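PDB 6Y2K: beta-galactosidase from Marinomonas sp. ef1, which probably releases terminal non-reducing beta-D-galactose from beta-galactosides by hydrolysis, as a cold-active hexameric enzyme of glycoside hydrolase family 42. Local coordinates for residues 215-227 with 248-260. Sequence-based numbering, arbitrary orientation.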
ATOM      1  N   CYS A 215      42.437  25.263  -3.849  1.00 15.44           N
ATOM      2  CA  CYS A 215      42.233  24.908  -2.444  1.00 15.57           C
ATOM      3  C   CYS A 215      42.849  23.542  -2.100  1.00 15.56           C
ATOM      4  O   CYS A 215      43.481  23.388  -1.047  1.00 15.13           O
ATOM      5  CB  CYS A 215      40.748  24.953  -2.068  1.00 15.58           C
ATOM      6  SG  CYS A 215      40.057  26.630  -2.030  1.00 16.26           S
ATOM      7  N   SER A 216      42.686  22.573  -2.996  1.00 15.37           N
ATOM      8  CA  SER A 216      43.312  21.269  -2.822  1.00 15.38           C
ATOM      9  C   SER A 216      44.841  21.412  -2.779  1.00 15.57           C
ATOM     10  O   SER A 216      45.493  20.835  -1.916  1.00 15.23           O
ATOM     11  CB  SER A 216      42.902  20.315  -3.941  1.00 15.08           C
ATOM     12  OG  SER A 216      43.502  19.048  -3.762  1.00 14.31           O
ATOM     13  N   ASP A 217      45.395  22.184  -3.707  1.00 16.07           N
ATOM     14  CA  ASP A 217      46.838  22.474  -3.708  1.00 16.44           C
ATOM     15  C   ASP A 217      47.347  23.139  -2.419  1.00 16.07           C
ATOM     16  O   ASP A 217      48.492  22.910  -2.038  1.00 16.15           O
ATOM     17  CB  ASP A 217      47.229  23.312  -4.931  1.00 16.76           C
ATOM     18  CG  ASP A 217      47.423  22.473  -6.186  1.00 16.77           C
ATOM     19  OD1 ASP A 217      47.438  21.227  -6.117  1.00 16.70           O
ATOM     20  OD2 ASP A 217      47.580  23.083  -7.255  1.00 17.38           O
ATOM     21  N   GLN A 218      46.516  23.943  -1.757  1.00 15.97           N
ATOM     22  CA  GLN A 218      46.885  24.532  -0.464  1.00 16.52           C
ATOM     23  C   GLN A 218      47.000  23.453   0.627  1.00 16.34           C
ATOM     24  O   GLN A 218      47.852  23.565   1.524  1.00 16.51           O
ATOM     25  CB  GLN A 218      45.900  25.632  -0.026  1.00 16.97           C
ATOM     26  CG  GLN A 218      45.626  26.761  -1.032  1.00 17.93           C
ATOM     27  CD  GLN A 218      46.867  27.284  -1.757  1.00 19.13           C
ATOM     28  OE1 GLN A 218      47.834  27.742  -1.128  1.00 22.26           O
ATOM     29  NE2 GLN A 218      46.846  27.225  -3.069  1.00 17.98           N
ATOM     30  N   VAL A 219      46.165  22.411   0.549  1.00 15.55           N
ATOM     31  CA  VAL A 219      46.305  21.253   1.445  1.00 15.74           C
ATOM     32  C   VAL A 219      47.638  20.543   1.170  1.00 15.56           C
ATOM     33  O   VAL A 219      48.364  20.228   2.098  1.00 15.29           O
ATOM     34  CB  VAL A 219      45.120  20.253   1.343  1.00 15.40           C
ATOM     35  CG1 VAL A 219      45.310  19.087   2.315  1.00 15.69           C
ATOM     36  CG2 VAL A 219      43.791  20.961   1.625  1.00 15.36           C
ATOM     37  N   VAL A 220      47.949  20.328  -0.108  1.00 15.74           N
ATOM     38  CA  VAL A 220      49.228  19.726  -0.522  1.00 16.02           C
ATOM     39  C   VAL A 220      50.403  20.516   0.059  1.00 16.27           C
ATOM     40  O   VAL A 220      51.289  19.921   0.684  1.00 16.96           O
ATOM     41  CB  VAL A 220      49.351  19.620  -2.067  1.00 16.13           C
ATOM     42  CG1 VAL A 220      50.725  19.096  -2.491  1.00 16.32           C
ATOM     43  CG2 VAL A 220      48.248  18.722  -2.625  1.00 16.33           C
ATOM     44  N   ALA A 221      50.382  21.841  -0.110  1.00 15.87           N
ATOM     45  CA  ALA A 221      51.457  22.733   0.376  1.00 16.23           C
ATOM     46  C   ALA A 221      51.586  22.754   1.901  1.00 16.17           C
ATOM     47  O   ALA A 221      52.698  22.703   2.435  1.00 15.75           O
ATOM     48  CB  ALA A 221      51.244  24.151  -0.138  1.00 16.46           C
ATOM     49  N   PHE A 222      50.447  22.833   2.588  1.00 16.02           N
ATOM     50  CA  PHE A 222      50.387  22.791   4.062  1.00 15.94           C
ATOM     51  C   PHE A 222      51.007  21.513   4.616  1.00 16.22           C
ATOM     52  O   PHE A 222      51.754  21.548   5.602  1.00 16.87           O
ATOM     53  CB  PHE A 222      48.928  22.914   4.513  1.00 15.61           C
ATOM     54  CG  PHE A 222      48.724  22.968   6.010  1.00 15.23           C
ATOM     55  CD1 PHE A 222      48.574  21.804   6.750  1.00 15.06           C
ATOM     56  CD2 PHE A 222      48.610  24.191   6.665  1.00 15.31           C
ATOM     57  CE1 PHE A 222      48.337  21.848   8.120  1.00 15.18           C
ATOM     58  CE2 PHE A 222      48.381  24.247   8.038  1.00 15.20           C
ATOM     59  CZ  PHE A 222      48.250  23.072   8.768  1.00 15.19           C
ATOM     60  N   ASN A 223      50.681  20.388   3.985  1.00 16.58           N
ATOM     61  CA  ASN A 223      51.214  19.089   4.379  1.00 16.40           C
ATOM     62  C   ASN A 223      52.710  18.971   4.042  1.00 16.93           C
ATOM     63  O   ASN A 223      53.496  18.456   4.848  1.00 16.64           O
ATOM     64  CB  ASN A 223      50.419  17.966   3.698  1.00 16.40           C
ATOM     65  CG  ASN A 223      50.889  16.580   4.111  1.00 16.53           C
ATOM     66  OD1 ASN A 223      50.777  16.201   5.279  1.00 16.57           O
ATOM     67  ND2 ASN A 223      51.425  15.821   3.152  1.00 15.74           N
ATOM     68  N   LYS A 224      53.087  19.448   2.858  1.00 17.46           N
ATOM     69  CA  LYS A 224      54.467  19.360   2.378  1.00 19.07           C
ATOM     70  C   LYS A 224      55.468  20.097   3.284  1.00 20.17           C
ATOM     71  O   LYS A 224      56.605  19.630   3.458  1.00 20.86           O
ATOM     72  CB  LYS A 224      54.559  19.880   0.941  1.00 19.74           C
ATOM     73  CG  LYS A 224      55.930  19.793   0.276  1.00 20.78           C
ATOM     74  CD  LYS A 224      56.547  18.406   0.399  1.00 21.87           C
ATOM     75  CE  LYS A 224      57.542  18.096  -0.712  1.00 23.56           C
ATOM     76  NZ  LYS A 224      58.729  18.998  -0.714  1.00 24.55           N
ATOM     77  N   LEU A 225      55.060  21.216   3.878  1.00 20.19           N
ATOM     78  CA  LEU A 225      55.968  21.926   4.777  1.00 21.61           C
ATOM     79  C   LEU A 225      56.297  21.074   6.012  1.00 20.47           C
ATOM     80  O   LEU A 225      57.441  21.074   6.470  1.00 20.26           O
ATOM     81  CB  LEU A 225      55.464  23.333   5.132  1.00 23.64           C
ATOM     82  CG  LEU A 225      54.624  23.643   6.371  1.00 25.46           C
ATOM     83  CD1 LEU A 225      55.421  23.589   7.672  1.00 25.83           C
ATOM     84  CD2 LEU A 225      54.000  25.024   6.198  1.00 27.13           C
ATOM     85  N   GLN A 226      55.317  20.331   6.522  1.00 19.31           N
ATOM     86  CA  GLN A 226      55.538  19.437   7.661  1.00 19.06           C
ATOM     87  C   GLN A 226      56.393  18.236   7.250  1.00 19.57           C
ATOM     88  O   GLN A 226      57.324  17.860   7.962  1.00 19.69           O
ATOM     89  CB  GLN A 226      54.208  18.984   8.281  1.00 18.68           C
ATOM     90  CG  GLN A 226      53.333  20.149   8.761  1.00 18.80           C
ATOM     91  CD  GLN A 226      52.238  19.764   9.751  1.00 18.76           C
ATOM     92  OE1 GLN A 226      52.325  18.717  10.420  1.00 19.98           O
ATOM     93  NE2 GLN A 226      51.214  20.580   9.851  1.00 17.20           N
ATOM     94  N   VAL A 227      56.085  17.651   6.098  1.00 19.43           N
ATOM     95  CA  VAL A 227      56.860  16.519   5.569  1.00 19.60           C
ATOM     96  C   VAL A 227      58.356  16.871   5.421  1.00 19.66           C
ATOM     97  O   VAL A 227      59.223  16.073   5.796  1.00 19.06           O
ATOM     98  CB  VAL A 227      56.283  16.034   4.208  1.00 19.50           C
ATOM     99  CG1 VAL A 227      57.254  15.113   3.469  1.00 20.15           C
ATOM    100  CG2 VAL A 227      54.946  15.329   4.410  1.00 19.52           C
ATOM    101  N   THR A 248      35.840  13.940  -0.508  1.00 15.38           N
ATOM    102  CA  THR A 248      36.480  14.108  -1.807  1.00 15.29           C
ATOM    103  C   THR A 248      37.006  15.512  -2.118  1.00 15.30           C
ATOM    104  O   THR A 248      37.416  15.770  -3.250  1.00 14.95           O
ATOM    105  CB  THR A 248      35.487  13.704  -2.905  1.00 15.19           C
ATOM    106  OG1 THR A 248      34.287  14.464  -2.745  1.00 15.29           O
ATOM    107  CG2 THR A 248      35.160  12.241  -2.801  1.00 14.99           C
ATOM    108  N   ALA A 249      37.043  16.396  -1.122  1.00 15.10           N
ATOM    109  CA  ALA A 249      37.292  17.821  -1.371  1.00 15.40           C
ATOM    110  C   ALA A 249      38.742  18.198  -1.695  1.00 15.63           C
ATOM    111  O   ALA A 249      38.967  19.296  -2.195  1.00 16.77           O
ATOM    112  CB  ALA A 249      36.787  18.658  -0.205  1.00 15.81           C
ATOM    113  N   PHE A 250      39.713  17.329  -1.392  1.00 15.11           N
ATOM    114  CA  PHE A 250      41.087  17.498  -1.887  1.00 14.73           C
ATOM    115  C   PHE A 250      41.582  16.230  -2.586  1.00 15.11           C
ATOM    116  O   PHE A 250      41.009  15.147  -2.429  1.00 15.09           O
ATOM    117  CB  PHE A 250      42.051  17.938  -0.775  1.00 14.52           C
ATOM    118  CG  PHE A 250      42.336  16.886   0.260  1.00 14.35           C
ATOM    119  CD1 PHE A 250      41.537  16.772   1.386  1.00 14.05           C
ATOM    120  CD2 PHE A 250      43.428  16.033   0.127  1.00 14.33           C
ATOM    121  CE1 PHE A 250      41.803  15.808   2.344  1.00 14.19           C
ATOM    122  CE2 PHE A 250      43.698  15.064   1.089  1.00 14.06           C
ATOM    123  CZ  PHE A 250      42.892  14.959   2.200  1.00 14.21           C
ATOM    124  N   ASP A 251      42.640  16.385  -3.374  1.00 15.12           N
ATOM    125  CA  ASP A 251      43.241  15.272  -4.109  1.00 15.23           C
ATOM    126  C   ASP A 251      44.112  14.438  -3.168  1.00 15.22           C
ATOM    127  O   ASP A 251      45.240  14.835  -2.840  1.00 14.88           O
ATOM    128  CB  ASP A 251      44.046  15.824  -5.291  1.00 15.30           C
ATOM    129  CG  ASP A 251      44.592  14.740  -6.210  1.00 15.50           C
ATOM    130  OD1 ASP A 251      44.631  13.556  -5.822  1.00 15.35           O
ATOM    131  OD2 ASP A 251      44.998  15.106  -7.339  1.00 15.44           O
ATOM    132  N   HIS A 252      43.584  13.281  -2.755  1.00 14.82           N
ATOM    133  CA  HIS A 252      44.263  12.404  -1.797  1.00 15.07           C
ATOM    134  C   HIS A 252      45.445  11.663  -2.431  1.00 15.76           C
ATOM    135  O   HIS A 252      46.378  11.281  -1.723  1.00 17.09           O
ATOM    136  CB  HIS A 252      43.300  11.383  -1.187  1.00 14.83           C
ATOM    137  CG  HIS A 252      42.211  11.981  -0.345  1.00 14.88           C
ATOM    138  ND1 HIS A 252      41.381  12.991  -0.790  1.00 14.53           N
ATOM    139  CD2 HIS A 252      41.807  11.693   0.914  1.00 14.71           C
ATOM    140  CE1 HIS A 252      40.518  13.298   0.165  1.00 14.73           C
ATOM    141  NE2 HIS A 252      40.751  12.521   1.208  1.00 14.47           N
ATOM    142  N   HIS A 253      45.408  11.437  -3.742  1.00 16.42           N
ATOM    143  CA  HIS A 253      46.563  10.860  -4.441  1.00 17.32           C
ATOM    144  C   HIS A 253      47.758  11.822  -4.411  1.00 17.55           C
ATOM    145  O   HIS A 253      48.900  11.397  -4.200  1.00 17.15           O
ATOM    146  CB  HIS A 253      46.233  10.512  -5.897  1.00 18.00           C
ATOM    147  CG  HIS A 253      45.178   9.462  -6.047  1.00 18.66           C
ATOM    148  ND1 HIS A 253      43.906   9.741  -6.498  1.00 19.32           N
ATOM    149  CD2 HIS A 253      45.195   8.137  -5.773  1.00 18.68           C
ATOM    150  CE1 HIS A 253      43.200   8.629  -6.522  1.00 18.46           C
ATOM    151  NE2 HIS A 253      43.955   7.641  -6.082  1.00 19.08           N
ATOM    152  N   LYS A 254      47.482  13.114  -4.595  1.00 17.65           N
ATOM    153  CA  LYS A 254      48.536  14.129  -4.673  1.00 18.10           C
ATOM    154  C   LYS A 254      49.168  14.370  -3.302  1.00 18.15           C
ATOM    155  O   LYS A 254      50.394  14.412  -3.185  1.00 18.28           O
ATOM    156  CB  LYS A 254      48.011  15.430  -5.292  1.00 18.58           C
ATOM    157  CG  LYS A 254      49.108  16.393  -5.722  1.00 19.26           C
ATOM    158  CD  LYS A 254      48.540  17.594  -6.459  1.00 19.78           C
ATOM    159  CE  LYS A 254      49.661  18.519  -6.927  1.00 20.24           C
ATOM    160  NZ  LYS A 254      49.158  19.732  -7.629  1.00 20.16           N
ATOM    161  N   VAL A 255      48.340  14.491  -2.264  1.00 17.79           N
ATOM    162  CA  VAL A 255      48.847  14.563  -0.880  1.00 18.07           C
ATOM    163  C   VAL A 255      49.667  13.303  -0.569  1.00 18.19           C
ATOM    164  O   VAL A 255      50.735  13.390   0.030  1.00 18.44           O
ATOM    165  CB  VAL A 255      47.705  14.750   0.146  1.00 17.74           C
ATOM    166  CG1 VAL A 255      48.195  14.580   1.584  1.00 18.14           C
ATOM    167  CG2 VAL A 255      47.070  16.122  -0.027  1.00 17.85           C
ATOM    168  N   GLY A 256      49.170  12.146  -1.010  1.00 18.97           N
ATOM    169  CA  GLY A 256      49.836  10.863  -0.812  1.00 19.29           C
ATOM    170  C   GLY A 256      51.227  10.719  -1.409  1.00 19.57           C
ATOM    171  O   GLY A 256      52.024   9.937  -0.883  1.00 19.27           O
ATOM    172  N   GLN A 257      51.525  11.458  -2.485  1.00 20.07           N
ATOM    173  CA  GLN A 257      52.861  11.471  -3.112  0.50 20.83           C
ATOM    174  C   GLN A 257      53.955  11.884  -2.119  1.00 20.64           C
ATOM    175  O   GLN A 257      55.108  11.474  -2.247  1.00 20.29           O
ATOM    176  CB  GLN A 257      52.918  12.447  -4.302  0.50 21.73           C
ATOM    177  CG  GLN A 257      52.109  12.077  -5.535  0.50 22.40           C
ATOM    178  CD  GLN A 257      52.126  13.182  -6.581  0.50 22.97           C
ATOM    179  OE1 GLN A 257      51.411  13.120  -7.577  0.50 23.19           O
ATOM    180  NE2 GLN A 257      52.943  14.208  -6.349  0.50 24.02           N
ATOM    181  N   ASP A 258      53.594  12.722  -1.143  1.00 19.50           N
ATOM    182  CA  ASP A 258      54.548  13.236  -0.158  1.00 19.60           C
ATOM    183  C   ASP A 258      54.642  12.410   1.128  1.00 18.97           C
ATOM    184  O   ASP A 258      55.374  12.780   2.038  1.00 19.50           O
ATOM    185  CB  ASP A 258      54.213  14.707   0.163  1.00 19.80           C
ATOM    186  CG  ASP A 258      54.364  15.619  -1.055  1.00 19.92           C
ATOM    187  OD1 ASP A 258      55.322  15.429  -1.829  1.00 19.19           O
ATOM    188  OD2 ASP A 258      53.532  16.534  -1.238  1.00 19.70           O
ATOM    189  N   LEU A 259      53.920  11.293   1.200  1.00 18.15           N
ATOM    190  CA  LEU A 259      53.849  10.487   2.407  1.00 17.97           C
ATOM    191  C   LEU A 259      54.224   9.039   2.107  1.00 17.67           C
ATOM    192  O   LEU A 259      54.293   8.629   0.945  1.00 17.29           O
ATOM    193  CB  LEU A 259      52.442  10.567   3.007  1.00 18.38           C
ATOM    194  CG  LEU A 259      52.021  11.953   3.524  1.00 18.60           C
ATOM    195  CD1 LEU A 259      50.506  12.006   3.699  1.00 18.94           C
ATOM    196  CD2 LEU A 259      52.712  12.309   4.836  1.00 18.55           C
ATOM    197  N   ASP A 260      54.479   8.279   3.167  1.00 17.38           N
ATOM    198  CA  ASP A 260      54.870   6.871   3.051  1.00 17.32           C
ATOM    199  C   ASP A 260      53.692   5.911   3.131  1.00 17.32           C
ATOM    200  O   ASP A 260      53.751   4.818   2.569  1.00 17.66           O
ATOM    201  CB  ASP A 260      55.875   6.521   4.143  1.00 17.13           C
ATOM    202  CG  ASP A 260      57.116   7.371   4.069  1.00 17.29           C
ATOM    203  OD1 ASP A 260      57.700   7.490   2.962  1.00 17.19           O
ATOM    204  OD2 ASP A 260      57.497   7.956   5.105  1.00 17.14           O
TER
HETATM  205  O   HOH W   1      51.608  16.982   0.562  1.00 18.12           O
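A single water is gripped three ways between the segments: it accepts from Asn223 ND2 at 2.8 Å and donates to Asp258 OD2 and to the carbonyl oxygen of Val220. Through it the helix 205-233 reaches the type I turn from Gly256 to Leu259. The amide of Asn223 is held at its other end too, since OD1 bonds to Tyr143 and Thr139, and its ND2 side rests against Val255 CG1 and Leu259. Lys224 lays its aliphatic part across the Asp258 carboxylate, with CE 3.6 Å from OD1; bends at chi2 and chi4 turn the chain so that its methylenes lie against Asp258 while NZ forms its salt bridge with Asp228.

At the other end of the contact, Asp251 N donates almost straight (170°) to Ser216 OG, 2.8 Å away. Asp251 is also the N-cap of helix 252-256, its OD1 taking Lys254 N from above the carboxylate plane. Lys254 then runs out fully extended past Val220 CG2 to put NZ 2.7 Å from Asp217 OD1, a salt bridge on the syn side but tilted 32° out of the carboxylate plane; the second oxygen, OD2, is held by Trp163.

Between these polar ends the valines mesh: Val220 CG2 meets Val255 CG2 at 3.9 Å, and Val219 CG1 sits over one face of the Phe250 ring in a CH-pi contact, 4.3 Å from its centroid. The opposite face carries His252, whose ND1 bonds back to Phe250 O.

The helices run nearly parallel, 21° apart, packing the crossover helix before strand 238-244 of the TIM barrel against the loop connection after it. One direct hydrogen bond and a salt bridge hold the start of the short helix, whereas a shared water links the helix 205-233 to Asp258 in the turn, where the buried Asp258 O finds no polar partner.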